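Local coordinates for protein arginine decarboxylase (Campylobacter jejuni subsp. jejuni, PDB 3NZP) that probably catalyses the pyridoxal-phosphate-dependent decarboxylation of arginine to agmatine, an early step in polyamine biosynthesis, at residues T130-K135 with T154-G159; I180-R185 with E225-I230; G111-L116 with D136-N141; I145-G150 with P176-G181. All blocks are in the same frame, centred on the assembly; numbering follows the deposited sequence.

Interaction 1: residues T130-K135 with T154-G159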
loop_
_atom_site.group_PDB
_atom_site.type_symbol
_atom_site.label_atom_id
_atom_site.label_comp_id
_atom_site.label_asym_id
_atom_site.label_seq_id
_atom_site.Cartn_x
_atom_site.Cartn_y
_atom_site.Cartn_z
ATOM N N THR B 130 7.928 0.134 25.693
ATOM C CA THR B 130 6.547 -0.303 25.852
ATOM C C THR B 130 6.292 -1.340 24.771
ATOM O O THR B 130 6.931 -1.318 23.712
ATOM C CB THR B 130 5.528 0.862 25.707
ATOM O OG1 THR B 130 5.838 1.643 24.548
ATOM C CG2 THR B 130 5.541 1.754 26.942
ATOM N N VAL B 131 5.373 -2.257 25.043
ATOM C CA VAL B 131 5.043 -3.310 24.092
ATOM C C VAL B 131 3.525 -3.460 23.914
ATOM O O VAL B 131 2.818 -3.891 24.826
ATOM C CB VAL B 131 5.615 -4.684 24.552
ATOM C CG1 VAL B 131 5.406 -5.712 23.461
ATOM C CG2 VAL B 131 7.088 -4.564 24.885
ATOM N N ASN B 132 3.025 -3.101 22.738
ATOM C CA ASN B 132 1.599 -3.213 22.462
ATOM C C ASN B 132 1.346 -4.349 21.489
ATOM O O ASN B 132 2.286 -4.963 20.987
ATOM C CB ASN B 132 1.077 -1.900 21.894
ATOM C CG ASN B 132 1.158 -0.778 22.897
ATOM O OD1 ASN B 132 0.593 -0.872 23.992
ATOM N ND2 ASN B 132 1.866 0.293 22.542
ATOM N N GLY B 133 0.078 -4.645 21.225
ATOM C CA GLY B 133 -0.240 -5.722 20.303
ATOM C C GLY B 133 -0.621 -7.008 21.012
ATOM O O GLY B 133 -0.536 -7.102 22.235
ATOM N N PHE B 134 -1.052 -8.003 20.244
ATOM C CA PHE B 134 -1.445 -9.284 20.812
ATOM C C PHE B 134 -0.199 -10.091 21.086
ATOM O O PHE B 134 0.743 -10.081 20.297
ATOM C CB PHE B 134 -2.374 -10.006 19.849
ATOM C CG PHE B 134 -3.650 -9.261 19.604
ATOM C CD1 PHE B 134 -4.670 -9.275 20.552
ATOM C CD2 PHE B 134 -3.800 -8.470 18.468
ATOM C CE1 PHE B 134 -5.816 -8.512 20.376
ATOM C CE2 PHE B 134 -4.943 -7.699 18.283
ATOM C CZ PHE B 134 -5.951 -7.721 19.240
ATOM N N LYS B 135 -0.188 -10.802 22.204
ATOM C CA LYS B 135 0.997 -11.553 22.571
ATOM C C LYS B 135 0.753 -13.019 22.838
ATOM O O LYS B 135 -0.310 -13.411 23.308
ATOM C CB LYS B 135 1.619 -10.909 23.807
ATOM C CG LYS B 135 1.571 -9.385 23.774
ATOM C CD LYS B 135 1.840 -8.791 25.136
ATOM C CE LYS B 135 1.315 -7.381 25.224
ATOM N NZ LYS B 135 2.082 -6.474 24.342
ATOM N N THR B 154 7.773 -2.582 29.699
ATOM C CA THR B 154 6.395 -2.609 30.190
ATOM C C THR B 154 5.534 -3.347 29.177
ATOM O O THR B 154 5.466 -2.950 28.013
ATOM C CB THR B 154 5.803 -1.169 30.346
ATOM O OG1 THR B 154 6.527 -0.444 31.352
ATOM C CG2 THR B 154 4.328 -1.228 30.735
ATOM N N LEU B 155 4.883 -4.422 29.604
ATOM C CA LEU B 155 4.004 -5.176 28.706
ATOM C C LEU B 155 2.586 -4.657 28.860
ATOM O O LEU B 155 1.982 -4.797 29.919
ATOM C CB LEU B 155 4.021 -6.664 29.057
ATOM C CG LEU B 155 4.964 -7.581 28.287
ATOM C CD1 LEU B 155 6.237 -6.877 27.904
ATOM C CD2 LEU B 155 5.247 -8.786 29.145
ATOM N N THR B 156 2.049 -4.057 27.809
ATOM C CA THR B 156 0.691 -3.540 27.865
ATOM C C THR B 156 -0.326 -4.616 27.449
ATOM O O THR B 156 -0.330 -5.055 26.296
ATOM C CB THR B 156 0.546 -2.313 26.950
ATOM O OG1 THR B 156 1.434 -1.280 27.387
ATOM C CG2 THR B 156 -0.871 -1.797 26.977
ATOM N N ILE B 157 -1.176 -5.032 28.391
ATOM C CA ILE B 157 -2.203 -6.055 28.151
ATOM C C ILE B 157 -3.351 -5.538 27.285
ATOM O O ILE B 157 -3.863 -4.446 27.510
ATOM C CB ILE B 157 -2.810 -6.584 29.500
ATOM C CG1 ILE B 157 -1.861 -7.590 30.133
ATOM C CG2 ILE B 157 -4.148 -7.265 29.276
ATOM C CD1 ILE B 157 -0.594 -6.971 30.621
ATOM N N GLU B 158 -3.759 -6.337 26.306
ATOM C CA GLU B 158 -4.847 -5.966 25.412
ATOM C C GLU B 158 -6.128 -6.669 25.859
ATOM O O GLU B 158 -7.228 -6.230 25.537
ATOM C CB GLU B 158 -4.512 -6.388 23.984
ATOM C CG GLU B 158 -3.154 -5.918 23.495
ATOM C CD GLU B 158 -3.092 -4.417 23.316
ATOM O OE1 GLU B 158 -4.063 -3.867 22.757
ATOM O OE2 GLU B 158 -2.080 -3.794 23.721
ATOM N N GLY B 159 -5.969 -7.767 26.595
ATOM C CA GLY B 159 -7.105 -8.530 27.089
ATOM C C GLY B 159 -6.757 -9.353 28.325
ATOM O O GLY B 159 -5.598 -9.723 28.523
#

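Interaction 2: residues I180-R185 with E225-I230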
loop_
_atom_site.group_PDB
_atom_site.type_symbol
_atom_site.label_atom_id
_atom_site.label_comp_id
_atom_site.label_asym_id
_atom_site.label_seq_id
_atom_site.Cartn_x
_atom_site.Cartn_y
_atom_site.Cartn_z
ATOM N N ILE B 180 3.684 -4.159 34.125
ATOM C CA ILE B 180 2.440 -4.448 33.448
ATOM C C ILE B 180 1.666 -3.176 33.117
ATOM O O ILE B 180 1.534 -2.287 33.951
ATOM C CB ILE B 180 1.581 -5.366 34.318
ATOM C CG1 ILE B 180 2.278 -6.724 34.471
ATOM C CG2 ILE B 180 0.202 -5.497 33.714
ATOM C CD1 ILE B 180 1.561 -7.704 35.384
ATOM N N GLY B 181 1.175 -3.077 31.886
ATOM C CA GLY B 181 0.405 -1.906 31.498
ATOM C C GLY B 181 -0.984 -2.346 31.074
ATOM O O GLY B 181 -1.138 -3.438 30.523
ATOM N N LEU B 182 -2.006 -1.532 31.331
ATOM C CA LEU B 182 -3.363 -1.917 30.925
ATOM C C LEU B 182 -3.920 -0.951 29.887
ATOM O O LEU B 182 -4.005 0.248 30.138
ATOM C CB LEU B 182 -4.308 -1.966 32.136
ATOM C CG LEU B 182 -3.992 -2.978 33.239
ATOM C CD1 LEU B 182 -5.107 -2.962 34.262
ATOM C CD2 LEU B 182 -3.852 -4.368 32.646
ATOM N N ARG B 183 -4.284 -1.468 28.720
ATOM C CA ARG B 183 -4.833 -0.626 27.666
ATOM C C ARG B 183 -6.317 -0.430 27.940
ATOM O O ARG B 183 -7.096 -1.383 27.905
ATOM C CB ARG B 183 -4.654 -1.281 26.294
ATOM C CG ARG B 183 -5.103 -0.407 25.151
ATOM C CD ARG B 183 -5.011 -1.121 23.833
ATOM N NE ARG B 183 -5.380 -0.241 22.729
ATOM C CZ ARG B 183 -5.559 -0.637 21.470
ATOM N NH1 ARG B 183 -5.898 0.258 20.547
ATOM N NH2 ARG B 183 -5.408 -1.915 21.127
ATOM N N VAL B 184 -6.717 0.804 28.203
ATOM C CA VAL B 184 -8.114 1.054 28.494
ATOM C C VAL B 184 -8.967 1.272 27.249
ATOM O O VAL B 184 -8.531 1.889 26.284
ATOM C CB VAL B 184 -8.260 2.261 29.427
ATOM C CG1 VAL B 184 -7.489 1.996 30.723
ATOM C CG2 VAL B 184 -7.751 3.510 28.744
ATOM N N ARG B 185 -10.183 0.743 27.281
ATOM C CA ARG B 185 -11.127 0.886 26.188
ATOM C C ARG B 185 -11.825 2.221 26.440
ATOM O O ARG B 185 -12.490 2.374 27.458
ATOM C CB ARG B 185 -12.140 -0.256 26.247
ATOM C CG ARG B 185 -13.222 -0.228 25.193
ATOM C CD ARG B 185 -12.718 -0.807 23.887
ATOM N NE ARG B 185 -12.439 -2.246 23.969
ATOM C CZ ARG B 185 -13.371 -3.194 24.026
ATOM N NH1 ARG B 185 -13.011 -4.473 24.097
ATOM N NH2 ARG B 185 -14.659 -2.863 24.010
ATOM N N GLU B 225 2.349 -4.579 42.185
ATOM C CA GLU B 225 3.601 -3.860 42.082
ATOM C C GLU B 225 3.970 -3.588 40.624
ATOM O O GLU B 225 4.620 -2.596 40.316
ATOM C CB GLU B 225 4.707 -4.682 42.731
ATOM C CG GLU B 225 4.576 -4.835 44.229
ATOM C CD GLU B 225 5.043 -3.597 44.984
ATOM O OE1 GLU B 225 5.101 -3.652 46.236
ATOM O OE2 GLU B 225 5.355 -2.574 44.329
ATOM N N GLN B 226 3.550 -4.474 39.727
ATOM C CA GLN B 226 3.876 -4.327 38.321
ATOM C C GLN B 226 2.988 -3.349 37.585
ATOM O O GLN B 226 3.455 -2.623 36.707
ATOM C CB GLN B 226 3.826 -5.678 37.625
ATOM C CG GLN B 226 4.606 -6.759 38.359
ATOM C CD GLN B 226 5.953 -6.270 38.884
ATOM O OE1 GLN B 226 6.809 -5.796 38.122
ATOM N NE2 GLN B 226 6.148 -6.392 40.198
ATOM N N PHE B 227 1.703 -3.326 37.927
ATOM C CA PHE B 227 0.773 -2.416 37.279
ATOM C C PHE B 227 1.251 -0.977 37.488
ATOM O O PHE B 227 1.015 -0.389 38.535
ATOM C CB PHE B 227 -0.623 -2.629 37.852
ATOM C CG PHE B 227 -1.682 -1.804 37.193
ATOM C CD1 PHE B 227 -1.508 -1.314 35.907
ATOM C CD2 PHE B 227 -2.868 -1.525 37.858
ATOM C CE1 PHE B 227 -2.499 -0.554 35.286
ATOM C CE2 PHE B 227 -3.870 -0.766 37.250
ATOM C CZ PHE B 227 -3.682 -0.277 35.960
ATOM N N THR B 228 1.926 -0.405 36.496
ATOM C CA THR B 228 2.421 0.956 36.642
ATOM C C THR B 228 1.846 2.016 35.705
ATOM O O THR B 228 2.023 3.214 35.957
ATOM C CB THR B 228 3.941 0.991 36.519
ATOM O OG1 THR B 228 4.338 0.447 35.254
ATOM C CG2 THR B 228 4.557 0.194 37.633
HETATM N N MSE B 229 1.197 1.602 34.619
HETATM C CA MSE B 229 0.606 2.575 33.701
HETATM C C MSE B 229 -0.557 2.055 32.882
HETATM O O MSE B 229 -0.664 0.856 32.621
HETATM C CB MSE B 229 1.649 3.158 32.733
HETATM C CG MSE B 229 2.152 2.195 31.684
HETATM SE SE MSE B 229 2.983 3.049 30.106
HETATM C CE MSE B 229 4.557 3.865 30.902
ATOM N N ILE B 230 -1.443 2.979 32.517
ATOM C CA ILE B 230 -2.580 2.672 31.664
ATOM C C ILE B 230 -2.263 3.342 30.324
ATOM O O ILE B 230 -1.587 4.372 30.281
ATOM C CB ILE B 230 -3.932 3.243 32.189
ATOM C CG1 ILE B 230 -3.870 4.744 32.339
ATOM C CG2 ILE B 230 -4.266 2.661 33.519
ATOM C CD1 ILE B 230 -5.205 5.290 32.697
#

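Interaction 3: residues G111-L116 with D136-N141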
loop_
_atom_site.group_PDB
_atom_site.type_symbol
_atom_site.label_atom_id
_atom_site.label_comp_id
_atom_site.label_asym_id
_atom_site.label_seq_id
_atom_site.Cartn_x
_atom_site.Cartn_y
_atom_site.Cartn_z
ATOM N N GLY B 111 5.544 -3.564 18.630
ATOM C CA GLY B 111 4.249 -4.204 18.523
ATOM C C GLY B 111 4.327 -5.568 17.869
ATOM O O GLY B 111 3.356 -6.029 17.275
ATOM N N SER B 112 5.482 -6.213 17.978
ATOM C CA SER B 112 5.683 -7.529 17.398
ATOM C C SER B 112 7.006 -8.107 17.903
ATOM O O SER B 112 7.858 -7.377 18.421
ATOM C CB SER B 112 5.715 -7.440 15.862
ATOM O OG SER B 112 6.894 -6.789 15.401
ATOM N N LYS B 113 7.173 -9.416 17.743
ATOM C CA LYS B 113 8.391 -10.083 18.168
ATOM C C LYS B 113 9.583 -9.435 17.480
ATOM O O LYS B 113 10.594 -9.116 18.114
ATOM C CB LYS B 113 8.333 -11.564 17.806
ATOM C CG LYS B 113 7.225 -12.307 18.502
ATOM C CD LYS B 113 7.202 -13.755 18.085
ATOM C CE LYS B 113 5.989 -14.465 18.672
ATOM N NZ LYS B 113 5.921 -15.863 18.167
ATOM N N ALA B 114 9.456 -9.235 16.175
ATOM C CA ALA B 114 10.522 -8.624 15.403
ATOM C C ALA B 114 10.926 -7.268 15.978
ATOM O O ALA B 114 12.108 -7.015 16.206
ATOM C CB ALA B 114 10.081 -8.465 13.955
ATOM N N GLU B 115 9.943 -6.401 16.216
ATOM C CA GLU B 115 10.225 -5.076 16.755
ATOM C C GLU B 115 10.769 -5.110 18.178
ATOM O O GLU B 115 11.676 -4.342 18.515
ATOM C CB GLU B 115 8.972 -4.199 16.715
ATOM C CG GLU B 115 8.427 -3.985 15.326
ATOM C CD GLU B 115 7.329 -2.945 15.282
ATOM O OE1 GLU B 115 6.515 -2.897 16.228
ATOM O OE2 GLU B 115 7.277 -2.189 14.295
ATOM N N LEU B 116 10.214 -5.984 19.013
ATOM C CA LEU B 116 10.671 -6.079 20.394
ATOM C C LEU B 116 12.155 -6.422 20.416
ATOM O O LEU B 116 12.926 -5.795 21.140
ATOM C CB LEU B 116 9.897 -7.157 21.163
ATOM C CG LEU B 116 9.626 -6.884 22.649
ATOM C CD1 LEU B 116 9.330 -8.198 23.327
ATOM C CD2 LEU B 116 10.812 -6.203 23.313
ATOM N N ASP B 136 1.738 -13.845 22.528
ATOM C CA ASP B 136 1.604 -15.263 22.809
ATOM C C ASP B 136 2.609 -15.540 23.894
ATOM O O ASP B 136 3.301 -14.627 24.344
ATOM C CB ASP B 136 1.902 -16.122 21.581
ATOM C CG ASP B 136 3.237 -15.812 20.962
ATOM O OD1 ASP B 136 3.596 -16.495 19.976
ATOM O OD2 ASP B 136 3.927 -14.887 21.451
ATOM N N ARG B 137 2.699 -16.793 24.318
ATOM C CA ARG B 137 3.631 -17.132 25.377
ATOM C C ARG B 137 5.035 -16.703 24.998
ATOM O O ARG B 137 5.767 -16.173 25.825
ATOM C CB ARG B 137 3.596 -18.626 25.664
ATOM C CG ARG B 137 2.188 -19.181 25.891
ATOM C CD ARG B 137 2.236 -20.574 26.523
ATOM N NE ARG B 137 2.593 -20.501 27.941
ATOM C CZ ARG B 137 1.750 -20.160 28.913
ATOM N NH1 ARG B 137 2.171 -20.117 30.174
ATOM N NH2 ARG B 137 0.481 -19.882 28.630
ATOM N N GLU B 138 5.407 -16.905 23.739
ATOM C CA GLU B 138 6.749 -16.534 23.300
ATOM C C GLU B 138 7.033 -15.043 23.478
ATOM O O GLU B 138 8.026 -14.668 24.099
ATOM C CB GLU B 138 6.975 -16.950 21.838
ATOM C CG GLU B 138 8.323 -16.488 21.244
ATOM C CD GLU B 138 8.548 -16.928 19.791
ATOM O OE1 GLU B 138 9.465 -16.377 19.140
ATOM O OE2 GLU B 138 7.819 -17.821 19.301
ATOM N N LEU B 139 6.170 -14.184 22.949
ATOM C CA LEU B 139 6.387 -12.742 23.072
ATOM C C LEU B 139 6.487 -12.286 24.538
ATOM O O LEU B 139 7.322 -11.447 24.877
ATOM C CB LEU B 139 5.268 -11.984 22.351
ATOM C CG LEU B 139 5.442 -10.478 22.148
ATOM C CD1 LEU B 139 6.757 -10.168 21.478
ATOM C CD2 LEU B 139 4.305 -9.989 21.297
ATOM N N ILE B 140 5.640 -12.844 25.399
ATOM C CA ILE B 140 5.663 -12.496 26.811
ATOM C C ILE B 140 6.998 -12.908 27.421
ATOM O O ILE B 140 7.633 -12.138 28.148
ATOM C CB ILE B 140 4.512 -13.189 27.562
ATOM C CG1 ILE B 140 3.185 -12.767 26.927
ATOM C CG2 ILE B 140 4.527 -12.817 29.033
ATOM C CD1 ILE B 140 1.969 -13.375 27.577
ATOM N N ASN B 141 7.434 -14.121 27.103
ATOM C CA ASN B 141 8.697 -14.618 27.616
ATOM C C ASN B 141 9.853 -13.732 27.228
ATOM O O ASN B 141 10.658 -13.337 28.077
ATOM C CB ASN B 141 8.948 -16.031 27.131
ATOM C CG ASN B 141 8.503 -17.043 28.133
ATOM O OD1 ASN B 141 9.012 -17.074 29.249
ATOM N ND2 ASN B 141 7.534 -17.875 27.757
#

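Interaction 4: residues I145-G150 with P176-G181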
loop_
_atom_site.group_PDB
_atom_site.type_symbol
_atom_site.label_atom_id
_atom_site.label_comp_id
_atom_site.label_asym_id
_atom_site.label_seq_id
_atom_site.Cartn_x
_atom_site.Cartn_y
_atom_site.Cartn_z
ATOM N N ILE B 145 12.606 -11.759 29.409
ATOM C CA ILE B 145 14.062 -11.787 29.366
ATOM C C ILE B 145 14.604 -10.381 29.174
ATOM O O ILE B 145 15.720 -10.091 29.592
ATOM C CB ILE B 145 14.679 -12.732 28.254
ATOM C CG1 ILE B 145 15.066 -11.932 27.039
ATOM C CG2 ILE B 145 13.723 -13.837 27.824
ATOM C CD1 ILE B 145 15.861 -12.781 26.137
ATOM N N ALA B 146 13.811 -9.507 28.556
ATOM C CA ALA B 146 14.231 -8.116 28.349
ATOM C C ALA B 146 14.336 -7.441 29.714
ATOM O O ALA B 146 15.135 -6.534 29.911
ATOM C CB ALA B 146 13.220 -7.391 27.472
ATOM N N ALA B 147 13.506 -7.896 30.647
ATOM C CA ALA B 147 13.503 -7.360 31.999
ATOM C C ALA B 147 14.747 -7.847 32.730
ATOM O O ALA B 147 15.452 -7.064 33.377
ATOM C CB ALA B 147 12.263 -7.825 32.731
ATOM N N GLU B 148 15.006 -9.150 32.606
ATOM C CA GLU B 148 16.144 -9.817 33.247
ATOM C C GLU B 148 17.440 -9.255 32.699
ATOM O O GLU B 148 18.464 -9.233 33.367
ATOM C CB GLU B 148 16.049 -11.323 32.988
ATOM C CG GLU B 148 14.732 -11.903 33.486
ATOM C CD GLU B 148 14.344 -13.211 32.823
ATOM O OE1 GLU B 148 15.002 -13.598 31.830
ATOM O OE2 GLU B 148 13.360 -13.846 33.296
HETATM N N MSE B 149 17.362 -8.779 31.471
HETATM C CA MSE B 149 18.496 -8.213 30.766
HETATM C C MSE B 149 18.857 -6.850 31.340
HETATM O O MSE B 149 19.913 -6.304 31.036
HETATM C CB MSE B 149 18.103 -8.068 29.313
HETATM C CG MSE B 149 19.214 -7.767 28.364
HETATM SE SE MSE B 149 18.443 -7.906 26.596
HETATM C CE MSE B 149 18.044 -9.855 26.620
ATOM N N GLY B 150 17.952 -6.310 32.155
ATOM C CA GLY B 150 18.154 -5.013 32.772
ATOM C C GLY B 150 17.394 -3.856 32.123
ATOM O O GLY B 150 17.627 -2.688 32.450
ATOM N N PRO B 176 13.442 -10.984 38.234
ATOM C CA PRO B 176 13.131 -9.826 37.378
ATOM C C PRO B 176 11.880 -10.031 36.521
ATOM O O PRO B 176 11.809 -10.953 35.698
ATOM C CB PRO B 176 14.397 -9.667 36.527
ATOM C CG PRO B 176 15.471 -10.298 37.388
ATOM C CD PRO B 176 14.772 -11.528 37.914
ATOM N N LYS B 177 10.881 -9.184 36.736
ATOM C CA LYS B 177 9.653 -9.268 35.962
ATOM C C LYS B 177 9.328 -7.920 35.331
ATOM O O LYS B 177 9.615 -6.860 35.894
ATOM C CB LYS B 177 8.481 -9.772 36.821
ATOM C CG LYS B 177 8.688 -9.664 38.332
ATOM C CD LYS B 177 7.539 -10.293 39.132
ATOM C CE LYS B 177 7.387 -11.791 38.869
ATOM N NZ LYS B 177 8.617 -12.574 39.205
ATOM N N PRO B 178 8.741 -7.949 34.125
ATOM C CA PRO B 178 8.396 -6.705 33.438
ATOM C C PRO B 178 7.255 -5.956 34.101
ATOM O O PRO B 178 6.523 -6.498 34.934
ATOM C CB PRO B 178 8.045 -7.181 32.034
ATOM C CG PRO B 178 7.482 -8.549 32.275
ATOM C CD PRO B 178 8.392 -9.129 33.309
ATOM N N ASN B 179 7.126 -4.688 33.746
ATOM C CA ASN B 179 6.059 -3.867 34.273
ATOM C C ASN B 179 4.829 -4.175 33.466
ATOM O O ASN B 179 4.909 -4.416 32.264
ATOM C CB ASN B 179 6.402 -2.400 34.128
ATOM C CG ASN B 179 7.239 -1.910 35.255
ATOM O OD1 ASN B 179 7.848 -0.833 35.172
ATOM N ND2 ASN B 179 7.275 -2.688 36.343
ATOM N N ILE B 180 3.684 -4.159 34.125
ATOM C CA ILE B 180 2.440 -4.448 33.448
ATOM C C ILE B 180 1.666 -3.176 33.117
ATOM O O ILE B 180 1.534 -2.287 33.951
ATOM C CB ILE B 180 1.581 -5.366 34.318
ATOM C CG1 ILE B 180 2.278 -6.724 34.471
ATOM C CG2 ILE B 180 0.202 -5.497 33.714
ATOM C CD1 ILE B 180 1.561 -7.704 35.384
ATOM N N GLY B 181 1.175 -3.077 31.886
ATOM C CA GLY B 181 0.405 -1.906 31.498
ATOM C C GLY B 181 -0.984 -2.346 31.074
ATOM O O GLY B 181 -1.138 -3.438 30.523
#

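Interaction 1: residues T130-K135 with T154-G159
Thr130 and Val131 run in parallel register beside Thr154 and Leu155, joined by a weak, bent bond from Val131 N to Thr154 O and a straighter one from Thr156 N to Val131 O (3.1 Å). The two strands are neighbours in the eight-stranded barrel and belong to one beta-alpha-beta unit, with helix 137-148 as the crossover. Val131 and Leu155 point the same way from their strands and lie side by side, CG2 of the first 3.9 Å from CD1 of the second; Ile140 of the crossover helix also packs on Leu155. Past the last rung, side chains take over. Lys135 turns back at its final torsion (chi4 -68°), which puts NZ 2.7 Å from Val131 O and well above that carbonyl's plane. Thr156 N reaches the same oxygen close to the plane, so two donors hold it. From the other segment, Glu158, its chain bent at chi2, meets Gly133 N through OE2 in a weak bond of 3.4 Å, while its OE1 takes a salt bridge from Arg183. Asn132 crosses Thr156 obliquely, its OD1 lying 3.3 Å from Thr156 CB, and its ND2 bonds to Glu109. Asn132 also touches the bound pyridoxal phosphate and packs on Cys483 of the second subunit, the predicted proton donor. Lys135 NZ and Glu158 OE2 stay 5.0 Å apart, near enough that their opposite charges probably favour each other. The chemistry thus changes from backbone rungs to charged side chains: Lys135 caps the last strand carbonyl and Glu158 weakly meets the turn, beside the cofactor-lining Asn132.

Interaction 2: residues I180-R185 with E225-I230
Leu182 CD1 lies over one face of the Phe227 ring, 3.9 Å from its centroid and shifted toward the rim, a CH-pi contact; at the ring's edge, in its plane, sits Ile180 O. These residues come from adjacent parallel strands of the TIM-type barrel that binds pyridoxal phosphate. Phe227 holds CG anti to its backbone N and beside its carbonyl carbon (chi1 -176°), and from there the ring presents its edge to Ile180 O while its side chain crosses that of Leu182 at about a right angle. Helices 208-220 and 242-260 cover this side of the sheet, with Leu218 and Leu258 both packing on Phe227. Between the strands, Ile180 N bonds to Gln226 O at 3.0 Å, Thr228 N to Ile180 O, and Leu182 N to Met229 O at 3.0 Å. From the Ile180–Phe227 pair to the Leu182–Ile230 pair, the second strand spends one residue more than the first, yet both pairs send their side chains to the same face. Beside the first of those bonds, Ile180 CG1 lies 3.7 Å from Gln226 CB. At the far end, beyond strand 179-183, Val184 sets CG1 4.0 Å from Ile230 CB.

Interaction 3: residues G111-L116 with D136-N141
Lys113 NZ is gripped from several quarters: it donates to Asp136 OD1 at 3.0 Å, on that oxygen's syn lone pair, makes a weak bond of 3.0 Å to Glu138 OE2, and gives a further bond to the carbonyl O of Tyr605 of the second subunit. The lysine gets there by a chain extended beyond CG, crossing both acidic side chains at about a right angle. Lys607 of the second subunit shares the same acids, bridging to Glu138 OE2 with its NZ and bonding to Asp136 OD1 with its backbone N. The two carboxylates probably offset the closeness of two lysine ammonium groups. Asp136 works with both oxygens, since OD2 caps its own helix by accepting from Leu139 N at 2.8 Å. Beneath the charges, Leu139 CD1 fits between the helices, 3.7 Å from Lys113 CG and also 3.7 Å from Leu116 CD1. Ser112 caps the other helix, its OG accepting from Glu115 N at 3.2 Å, and the same hydroxyl bonds to Asn528 O of the second subunit. Two N-capped helix starts, each following a strand of the beta/alpha barrel, are thereby set side by side, with the salt-bridge network lying at the dimer interface.

Interaction 4: residues I145-G150 with P176-G181
Ala147 and Glu148, near the end of helix 137-148, come up against Pro176 and Pro178 in the run leading into strand 179-183, with the CA atoms of Ala147 and Pro178 5.3 Å apart. The helix finishes in a Schellman motif: Gly150 takes a positive phi of 102°, and its N bonds back to Ala147 O at 2.9 Å. The chain then goes on to strand 152-157, the immediate neighbour of strand 179-183, so the contact joins a helix of the beta/alpha barrel's outer layer to the approach of a barrel strand. What meets between the segments is apolar carbon and backbone. Ala147 CB faces the peptide that joins Lys177 to Pro178, 3.8 Å from Pro178 N and 3.9 Å from Lys177 C, with the proline ring carbon CD a little farther off. Phe144, one turn earlier in the helix, and Ile153 of the following strand also pack on Pro178. Glu148 meets Pro176 at about a right angle. Its chain is extended beyond CG and carries the carboxylate onward to Arg173, which forms a salt bridge with OE1; the aliphatic part is what touches the proline. The second subunit closes over this corner: Ser581 of that chain bonds through OG to Glu148 O, and its Leu583 packs on Pro176. The proline's CB is the atom that fits against the helix, 3.7 Å from Glu148 CA and 3.8 Å from Glu148 CG.

All four contacts belong to the barrel domain. Interactions 1 and 2 are core strand pairings in the barrel wall, their centres 9 Å apart; strand 152-157 of the first neighbours strand 179-183 of the second. Interactions 3 and 4 lie in the outer layer, where the second subunit covers them; it also meets interaction 1. Interaction 4 shares Ile180 and Gly181 with interaction 2, but works at the entry to that strand through van der Waals contacts of side-chain carbon and backbone. Helix 137-148 serves interaction 3 at its start, with salt bridges and caps on both helices, and interaction 4 at its end, where Ala147 and the carbon part of Glu148 lie against prolines. Interaction 1 alone touches the cofactor, whereas interaction 2 is mainly backbone bonds and apolar packing beneath helices.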